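Local coordinates for polymerase X (Deinococcus radiodurans, PDB 2W9M), which probably catalyses template-directed addition of deoxynucleotides to DNA in repair and carries, besides its polymerase part, a PHP domain that binds three zinc ions, at residues D554-A557 with R558-A562; G477-A481 with N482-V486; N545-G548 with R549-L553. All coordinates share one frame; numbering follows the deposited sequence.

Overall arrangement
All three contacts are local, at helix ends or along a helix, in the C-terminal PHP domain, on the same side of the chain's centre. Contact 3 caps the start of helix 549-561 and contact 1 is its last turns, their centres about 12 Å apart; Leu547 CD1 packs on Phe555 CB at 3.8 Å. Contact 2 ends helix 472-482 and leads into strand 485-489. Its centre lies about 13 Å from that of contact 1, and Gln559 NE2 probably donates to Gly483 O at 2.8 Å. Contacts 2 and 3 do not touch, their nearest atoms being about 7 Å apart. The Phe552 side chain is about 9 Å from that of zinc-binding His332, the Cys479 side chain about 12 Å from that of His456.

Contact 1: residues D554-A557 with R558-A562; sequences DFVA and RQRAA
Phe555 and Gln559 meet one helical turn apart, where CE2 of the ring approaches the amide nitrogen NE2 of Gln559 at 4.0 Å. Ring and amide planes are inclined by 58°, and the amide nitrogen meets the ring obliquely. Four residues apart, they leave the same side of the helix, and with CG anti to the backbone N in both (chi1 164° for Phe555 and 176° for Gln559) their ends can meet. Next to them Val556 and Arg560 run side by side in a common direction. The methyl CG2 of Val556 lies over one face of the guanidinium group, 3.8 Å from Arg560 NE, while the Arg560 chain stays extended from CG to NE and its CG passes 3.1 Å from Val556 O. Beneath these side chains lies the regular i to i+4 bonding of the final turns of helix 549-561, the last helix of the PHP domain. Arg558 N, Gln559 N, Arg560 N and Ala561 N donate in turn to the carbonyl oxygens of Asp554, Phe555, Val556 and Ala557; the bond from Gln559 N to Phe555 O is 2.8 Å long. Farther out, the helix leans on strand 485-489, with both Phe555 and Gln559 resting on Val485, and the ring also touches Lys510, Val544 and Leu547. The amide of Gln559 is fixed by NE2, which donates to Gly483 O and more weakly to Thr452 O, tying the helix to two backbone carbonyls. Arg560 continues past Val556 to touch Leu450.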
loop_
_atom_site.group_PDB
_atom_site.type_symbol
_atom_site.label_atom_id
_atom_site.label_comp_id
_atom_site.label_asym_id
_atom_site.label_seq_id
_atom_site.Cartn_x
_atom_site.Cartn_y
_atom_site.Cartn_z
ATOM N N ASP A 554 21.108 9.199 -14.796
ATOM C CA ASP A 554 21.439 8.958 -16.195
ATOM C C ASP A 554 20.688 7.761 -16.783
ATOM O O ASP A 554 20.694 7.559 -17.998
ATOM C CB ASP A 554 22.951 8.862 -16.425
ATOM C CG ASP A 554 23.516 7.515 -16.051
ATOM O OD1 ASP A 554 23.665 7.253 -14.838
ATOM O OD2 ASP A 554 23.830 6.729 -16.975
ATOM N N PHE A 555 20.033 6.977 -15.930
ATOM C CA PHE A 555 19.090 5.982 -16.425
ATOM C C PHE A 555 17.947 6.688 -17.130
ATOM O O PHE A 555 17.539 6.284 -18.217
ATOM C CB PHE A 555 18.512 5.123 -15.304
ATOM C CG PHE A 555 17.277 4.367 -15.716
ATOM C CD1 PHE A 555 17.372 3.075 -16.220
ATOM C CD2 PHE A 555 16.023 4.960 -15.629
ATOM C CE1 PHE A 555 16.241 2.384 -16.613
ATOM C CE2 PHE A 555 14.885 4.272 -16.027
ATOM C CZ PHE A 555 14.996 2.979 -16.518
ATOM N N VAL A 556 17.423 7.739 -16.500
ATOM C CA VAL A 556 16.323 8.503 -17.087
ATOM C C VAL A 556 16.799 9.399 -18.227
ATOM O O VAL A 556 16.007 9.806 -19.074
ATOM C CB VAL A 556 15.504 9.306 -16.023
ATOM C CG1 VAL A 556 16.088 9.136 -14.632
ATOM C CG2 VAL A 556 15.392 10.769 -16.405
ATOM N N ALA A 557 18.096 9.684 -18.261
ATOM C CA ALA A 557 18.661 10.444 -19.370
ATOM C C ALA A 557 18.772 9.535 -20.582
ATOM O O ALA A 557 18.529 9.952 -21.716
ATOM C CB ALA A 557 20.018 11.004 -18.995
ATOM N N ARG A 558 19.141 8.284 -20.326
ATOM C CA ARG A 558 19.242 7.274 -21.370
ATOM C C ARG A 558 17.837 6.896 -21.833
ATOM O O ARG A 558 17.576 6.765 -23.028
ATOM C CB ARG A 558 19.980 6.043 -20.830
ATOM C CG ARG A 558 20.867 5.333 -21.843
ATOM C CD ARG A 558 20.105 5.032 -23.128
ATOM N NE ARG A 558 20.719 3.962 -23.911
ATOM C CZ ARG A 558 20.204 3.469 -25.034
ATOM N NH1 ARG A 558 19.065 3.954 -25.513
ATOM N NH2 ARG A 558 20.828 2.495 -25.681
ATOM N N GLN A 559 16.934 6.734 -20.873
ATOM C CA GLN A 559 15.534 6.428 -21.151
ATOM C C GLN A 559 14.906 7.469 -22.080
ATOM O O GLN A 559 14.162 7.126 -22.999
ATOM C CB GLN A 559 14.744 6.357 -19.839
ATOM C CG GLN A 559 13.253 6.129 -20.003
ATOM C CD GLN A 559 12.488 6.346 -18.707
ATOM O OE1 GLN A 559 12.561 7.417 -18.104
ATOM N NE2 GLN A 559 11.748 5.329 -18.275
ATOM N N ARG A 560 15.201 8.743 -21.835
ATOM C CA ARG A 560 14.633 9.821 -22.639
ATOM C C ARG A 560 15.344 9.958 -23.981
ATOM O O ARG A 560 14.748 10.404 -24.962
ATOM C CB ARG A 560 14.671 11.147 -21.878
ATOM C CG ARG A 560 13.778 11.168 -20.651
ATOM C CD ARG A 560 13.870 12.483 -19.890
ATOM N NE ARG A 560 12.946 12.513 -18.760
ATOM C CZ ARG A 560 12.637 13.604 -18.070
ATOM N NH1 ARG A 560 13.180 14.772 -18.393
ATOM N NH2 ARG A 560 11.779 13.530 -17.059
ATOM N N ALA A 561 16.617 9.569 -24.015
ATOM C CA ALA A 561 17.410 9.612 -25.241
ATOM C C ALA A 561 16.980 8.516 -26.206
ATOM O O ALA A 561 17.092 8.667 -27.422
ATOM C CB ALA A 561 18.892 9.480 -24.919
ATOM N N ALA A 562 16.479 7.415 -25.657
ATOM C CA ALA A 562 16.088 6.266 -26.467
ATOM C C ALA A 562 14.804 6.487 -27.266
ATOM O O ALA A 562 14.432 5.648 -28.084
ATOM C CB ALA A 562 15.963 5.023 -25.600
#

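Contact 2: residues G477-A481 with N482-V486; sequences GACEA and NGTVV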
loop_
_atom_site.group_PDB
_atom_site.type_symbol
_atom_site.label_atom_id
_atom_site.label_comp_id
_atom_site.label_asym_id
_atom_site.label_seq_id
_atom_site.Cartn_x
_atom_site.Cartn_y
_atom_site.Cartn_z
ATOM N N GLY A 477 2.037 -2.843 -22.660
ATOM C CA GLY A 477 2.709 -2.893 -23.946
ATOM C C GLY A 477 3.208 -1.515 -24.337
ATOM O O GLY A 477 4.328 -1.362 -24.828
ATOM N N ALA A 478 2.374 -0.505 -24.104
ATOM C CA ALA A 478 2.747 0.876 -24.383
ATOM C C ALA A 478 3.915 1.325 -23.504
ATOM O O ALA A 478 4.740 2.137 -23.922
ATOM C CB ALA A 478 1.560 1.789 -24.209
ATOM N N CYS A 479 3.988 0.789 -22.289
ATOM C CA CYS A 479 5.105 1.088 -21.394
ATOM C C CYS A 479 6.390 0.502 -21.956
ATOM O O CYS A 479 7.430 1.164 -21.984
ATOM C CB CYS A 479 4.858 0.518 -19.992
ATOM S SG CYS A 479 3.617 1.397 -19.025
ATOM N N GLU A 480 6.308 -0.749 -22.396
ATOM C CA GLU A 480 7.459 -1.445 -22.953
ATOM C C GLU A 480 7.997 -0.700 -24.170
ATOM O O GLU A 480 9.207 -0.538 -24.325
ATOM C CB GLU A 480 7.077 -2.875 -23.339
ATOM C CG GLU A 480 8.221 -3.684 -23.927
ATOM C CD GLU A 480 7.772 -5.037 -24.451
ATOM O OE1 GLU A 480 6.586 -5.167 -24.825
ATOM O OE2 GLU A 480 8.607 -5.968 -24.490
ATOM N N ALA A 481 7.085 -0.239 -25.021
ATOM C CA ALA A 481 7.444 0.435 -26.265
ATOM C C ALA A 481 8.093 1.792 -26.022
ATOM O O ALA A 481 8.852 2.284 -26.856
ATOM C CB ALA A 481 6.217 0.592 -27.161
ATOM N N ASN A 482 7.790 2.401 -24.882
ATOM C CA ASN A 482 8.363 3.699 -24.557
ATOM C C ASN A 482 9.433 3.607 -23.477
ATOM O O ASN A 482 9.999 4.613 -23.061
ATOM C CB ASN A 482 7.272 4.681 -24.133
ATOM C CG ASN A 482 7.683 6.126 -24.339
ATOM O OD1 ASN A 482 8.302 6.465 -25.347
ATOM N ND2 ASN A 482 7.333 6.988 -23.387
ATOM N N GLY A 483 9.714 2.390 -23.030
ATOM C CA GLY A 483 10.712 2.181 -22.000
ATOM C C GLY A 483 10.358 2.853 -20.684
ATOM O O GLY A 483 11.233 3.107 -19.857
ATOM N N THR A 484 9.079 3.145 -20.482
ATOM C CA THR A 484 8.651 3.706 -19.209
ATOM C C THR A 484 8.496 2.618 -18.147
ATOM O O THR A 484 7.877 1.580 -18.394
ATOM C CB THR A 484 7.369 4.551 -19.353
ATOM O OG1 THR A 484 6.500 4.302 -18.241
ATOM C CG2 THR A 484 6.656 4.219 -20.633
ATOM N N VAL A 485 9.091 2.845 -16.977
ATOM C CA VAL A 485 9.064 1.853 -15.904
ATOM C C VAL A 485 7.735 1.865 -15.162
ATOM O O VAL A 485 7.149 2.920 -14.945
ATOM C CB VAL A 485 10.267 2.005 -14.935
ATOM C CG1 VAL A 485 11.083 3.225 -15.280
ATOM C CG2 VAL A 485 9.807 2.029 -13.489
ATOM N N VAL A 486 7.248 0.679 -14.808
ATOM C CA VAL A 486 5.948 0.549 -14.170
ATOM C C VAL A 486 6.110 0.329 -12.669
ATOM O O VAL A 486 6.982 -0.422 -12.228
ATOM C CB VAL A 486 5.100 -0.572 -14.822
ATOM C CG1 VAL A 486 5.962 -1.757 -15.162
ATOM C CG2 VAL A 486 3.952 -0.984 -13.911
#
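Cys479 and Thr484 make the van der Waals contacts of this helix end. The methyl CG2 of Thr484 sits 3.6 Å from Cys479 CA and 3.4 Å from Cys479 O, so the threonine folds back against the final turn. The CB of Cys479 in turn approaches Thr484 O at 3.6 Å. With SG anti to the carbonyl carbon (chi1 -73°), the sulfur lies 4.2 Å from Thr484 OG1, a loose approach. Val446 of helix 435-446 touches both side chains, and Leu509 also packs on Cys479.

Backbone hydrogen bonds close the helix. Thr484 N donates to Cys479 O at 3.0 Å, reaching back five residues, and Gly483 N gives a weak bond to Glu480 O. Together these two bonds and the turn at Gly483 make a Schellman motif, in which the backbone takes a positive phi (62°) that glycine adopts readily. Asn482 N is shared weakly between Ala478 O and Cys479 O. The motif ends helix 472-482 within a beta-alpha-beta unit that runs from strand 453-454 through this helix to strand 485-489; the three residues Asn482 to Thr484 turn the chain from helix into the parallel sheet, where Val485 pairs with Leu454 and Val486 with Ala512.

Polar side chains look outward to other parts of the domain. CG of Asn482 stands anti to the backbone N (chi1 -156°), and ND2 donates to the carbonyl oxygens of His448 and Val446, binding the turn to the end of helix 435-446 and the residues after it, while Glu480 extends away from the turn and forms a salt bridge with Arg508.

Contact 3: residues N545-G548 with R549-L553; sequences NSLG and RAEFL
The carboxylate of Glu551 turns one oxygen back onto Leu547 and Gly548. Gly548 N approaches OE1 from above the carboxylate plane, 59° out of it, and donates a fairly straight hydrogen bond of 2.9 Å with an N-H...O angle of 161°. The same oxygen lies 3.4 Å from Leu547 CA and 3.7 Å from Leu547 CD2, so it is bordered by the peptide and by aliphatic carbons. The ring of Phe552 leads away from the turn, and among its side-chain atoms it is CB that meets the preceding segment, 3.4 Å from Gly548 O. The Glu551 chain brings its oxygen to the glycine by placing CG anti to the carbonyl carbon (chi1 -65°) and then extending. Leu547 crosses this chain at an angle, its CB 3.9 Å from Glu551 CB, while CD1 reaches the backbone O of Glu551.

Gly548 is the N-cap of helix 549-561, and Glu551, at N3, bonds back to its N-H, the side-chain-to-backbone half of a capping box. The first helical turn is then closed by Phe552 N, which donates to Gly548 O at 2.8 Å. A carboxylate here probably also interacts favourably with the helix dipole. A second acid, Glu357, accepts a hydrogen bond from Arg549 N, so that amide too is engaged from outside the helix. Arg549 stretches off to Ile396 O through NH2, and both Arg549 and Phe552 pack on Val397 of strand 396-403.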
loop_
_atom_site.group_PDB
_atom_site.type_symbol
_atom_site.label_atom_id
_atom_site.label_comp_id
_atom_site.label_asym_id
_atom_site.label_seq_id
_atom_site.Cartn_x
_atom_site.Cartn_y
_atom_site.Cartn_z
ATOM N N ASN A 545 15.032 1.134 -8.490
ATOM C CA ASN A 545 15.371 1.615 -7.151
ATOM C C ASN A 545 16.733 1.126 -6.668
ATOM O O ASN A 545 17.297 1.686 -5.727
ATOM C CB ASN A 545 14.308 1.197 -6.128
ATOM C CG ASN A 545 12.913 1.612 -6.530
ATOM O OD1 ASN A 545 12.302 1.002 -7.405
ATOM N ND2 ASN A 545 12.397 2.649 -5.886
ATOM N N SER A 546 17.249 0.074 -7.297
ATOM C CA SER A 546 18.508 -0.532 -6.870
ATOM C C SER A 546 19.710 0.273 -7.356
ATOM O O SER A 546 20.847 0.009 -6.970
ATOM C CB SER A 546 18.604 -1.976 -7.365
ATOM O OG SER A 546 18.824 -2.026 -8.767
ATOM N N LEU A 547 19.444 1.254 -8.212
ATOM C CA LEU A 547 20.476 2.141 -8.731
ATOM C C LEU A 547 20.779 3.244 -7.728
ATOM O O LEU A 547 19.876 3.740 -7.054
ATOM C CB LEU A 547 20.013 2.779 -10.043
ATOM C CG LEU A 547 19.707 1.855 -11.224
ATOM C CD1 LEU A 547 19.264 2.664 -12.445
ATOM C CD2 LEU A 547 20.917 0.993 -11.554
ATOM N N GLY A 548 22.050 3.623 -7.631
ATOM C CA GLY A 548 22.446 4.751 -6.807
ATOM C C GLY A 548 21.941 6.038 -7.430
ATOM O O GLY A 548 21.430 6.023 -8.549
ATOM N N ARG A 549 22.087 7.151 -6.719
ATOM C CA ARG A 549 21.524 8.419 -7.175
ATOM C C ARG A 549 22.007 8.803 -8.572
ATOM O O ARG A 549 21.201 9.019 -9.474
ATOM C CB ARG A 549 21.827 9.537 -6.181
ATOM C CG ARG A 549 21.189 10.864 -6.550
ATOM C CD ARG A 549 21.641 11.993 -5.628
ATOM N NE ARG A 549 20.918 13.226 -5.925
ATOM C CZ ARG A 549 21.196 14.031 -6.947
ATOM N NH1 ARG A 549 22.195 13.740 -7.774
ATOM N NH2 ARG A 549 20.475 15.127 -7.146
ATOM N N ALA A 550 23.321 8.880 -8.748
ATOM C CA ALA A 550 23.892 9.271 -10.033
ATOM C C ALA A 550 23.557 8.269 -11.139
ATOM O O ALA A 550 23.322 8.658 -12.283
ATOM C CB ALA A 550 25.398 9.458 -9.912
ATOM N N GLU A 551 23.546 6.982 -10.797
ATOM C CA GLU A 551 23.146 5.938 -11.740
ATOM C C GLU A 551 21.692 6.127 -12.161
ATOM O O GLU A 551 21.318 5.828 -13.291
ATOM C CB GLU A 551 23.316 4.550 -11.119
ATOM C CG GLU A 551 24.752 4.158 -10.799
ATOM C CD GLU A 551 24.835 2.908 -9.930
ATOM O OE1 GLU A 551 23.775 2.314 -9.634
ATOM O OE2 GLU A 551 25.959 2.521 -9.540
ATOM N N PHE A 552 20.873 6.624 -11.238
ATOM C CA PHE A 552 19.459 6.837 -11.508
ATOM C C PHE A 552 19.261 8.002 -12.463
ATOM O O PHE A 552 18.460 7.923 -13.391
ATOM C CB PHE A 552 18.688 7.088 -10.210
ATOM C CG PHE A 552 17.230 7.402 -10.420
ATOM C CD1 PHE A 552 16.344 6.415 -10.821
ATOM C CD2 PHE A 552 16.747 8.683 -10.212
ATOM C CE1 PHE A 552 15.006 6.704 -11.015
ATOM C CE2 PHE A 552 15.410 8.976 -10.402
ATOM C CZ PHE A 552 14.540 7.988 -10.804
ATOM N N LEU A 553 19.999 9.083 -12.234
ATOM C CA LEU A 553 19.825 10.293 -13.024
ATOM C C LEU A 553 20.175 10.099 -14.497
ATOM O O LEU A 553 19.596 10.754 -15.365
ATOM C CB LEU A 553 20.620 11.453 -12.424
ATOM C CG LEU A 553 19.974 12.091 -11.191
ATOM C CD1 LEU A 553 20.784 13.279 -10.710
ATOM C CD2 LEU A 553 18.549 12.515 -11.498
#